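Local coordinates for 5-carboxymethyl-2-hydroxymuconate semialdehyde dehydrogenase (Thermus thermophilus, PDB 2D4E) that catalyses the NAD-dependent oxidation of 5-carboxymethyl-2-hydroxymuconate semialdehyde to the corresponding carboxylic acid, as a member of the aldehyde dehydrogenase family, at the interface of chains A and B. Numbering follows the deposited sequence. Chains: chain A/B, 5-carboxymethyl-2-hydroxymuconate semialdehyde dehydrogenase.

The interface of chains A and B. Residues chain A 143, 159, 161, 499; chain B 454.
This patch of the two-fold symmetric interface between two copies of the dehydrogenase sets the end of a chain B helix against a chain A sheet surface, and with its twin probably helps to hold together the dimer typical of aldehyde dehydrogenases. B:Leu454, near the C-terminal end of helix 446-455, points its isobutyl group at A:Met143, A:Val159 and A:Val161 and has 54 Å² of its surface hidden. Its CD1 methyl leads. The thioether methyl CE of A:Met143 meets that CD1 at 3.7 Å, the two side chains crossing at about a right angle. The turn about the CG-SD bond (chi3 65°) swings CE towards the leucine. Looser packing comes from strand 154-162, where A:Val159 and A:Val161, two positions apart, present methyls on the same face: CG2 of A:Val159 lies 4.5 Å from B:Leu454 CD1, and CG1 of A:Val161 lies 4.3 Å from it. A polar contact borders this apolar cluster. A:Lys499, on strand 496-504, reaches past the valines with one kink at chi3 (-61°) and donates a hydrogen bond from its amine to the leucine's backbone carbonyl. Being near the helix C-terminus, that oxygen would probably favour a positively charged partner. NZ of A:Lys499 lies 2.7 Å from O of B:Leu454 and comes in from above the carbonyl plane, about 66° out of it, rather than within it.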
loop_
_atom_site.group_PDB
_atom_site.type_symbol
_atom_site.label_atom_id
_atom_site.label_comp_id
_atom_site.label_asym_id
_atom_site.label_seq_id
_atom_site.Cartn_x
_atom_site.Cartn_y
_atom_site.Cartn_z
ATOM N N MET A 143 3.009 13.978 1.132
ATOM C CA MET A 143 3.879 13.862 -0.041
ATOM C C MET A 143 4.268 12.426 -0.368
ATOM O O MET A 143 4.853 12.161 -1.411
ATOM C CB MET A 143 5.167 14.663 0.174
ATOM C CG MET A 143 4.968 16.136 0.501
ATOM S SD MET A 143 6.573 16.913 0.816
ATOM C CE MET A 143 7.352 16.754 -0.852
ATOM N N VAL A 159 6.236 11.136 -5.701
ATOM C CA VAL A 159 5.886 11.956 -4.556
ATOM C C VAL A 159 4.647 12.734 -4.955
ATOM O O VAL A 159 4.247 12.717 -6.123
ATOM C CB VAL A 159 7.010 12.957 -4.182
ATOM C CG1 VAL A 159 8.312 12.204 -3.906
ATOM C CG2 VAL A 159 7.196 13.981 -5.300
ATOM N N VAL A 161 2.535 16.594 -4.539
ATOM C CA VAL A 161 2.686 18.007 -4.201
ATOM C C VAL A 161 1.300 18.651 -4.170
ATOM O O VAL A 161 0.390 18.200 -4.861
ATOM C CB VAL A 161 3.585 18.757 -5.222
ATOM C CG1 VAL A 161 4.963 18.104 -5.281
ATOM C CG2 VAL A 161 2.937 18.770 -6.591
ATOM N N LYS A 499 3.970 12.942 -9.020
ATOM C CA LYS A 499 5.140 13.270 -9.811
ATOM C C LYS A 499 6.030 12.039 -9.834
ATOM O O LYS A 499 6.281 11.428 -8.798
ATOM C CB LYS A 499 5.898 14.457 -9.203
ATOM C CG LYS A 499 7.131 14.878 -10.009
ATOM C CD LYS A 499 7.874 16.050 -9.378
ATOM C CE LYS A 499 6.989 17.284 -9.286
ATOM N NZ LYS A 499 7.686 18.435 -8.655
ATOM N N LEU B 454 11.887 18.202 -7.257
ATOM C CA LEU B 454 10.760 18.501 -6.386
ATOM C C LEU B 454 10.039 19.795 -6.776
ATOM O O LEU B 454 8.820 19.882 -6.669
ATOM C CB LEU B 454 11.223 18.614 -4.926
ATOM C CG LEU B 454 10.109 18.940 -3.922
ATOM C CD1 LEU B 454 9.040 17.855 -3.984
ATOM C CD2 LEU B 454 10.675 19.045 -2.515
#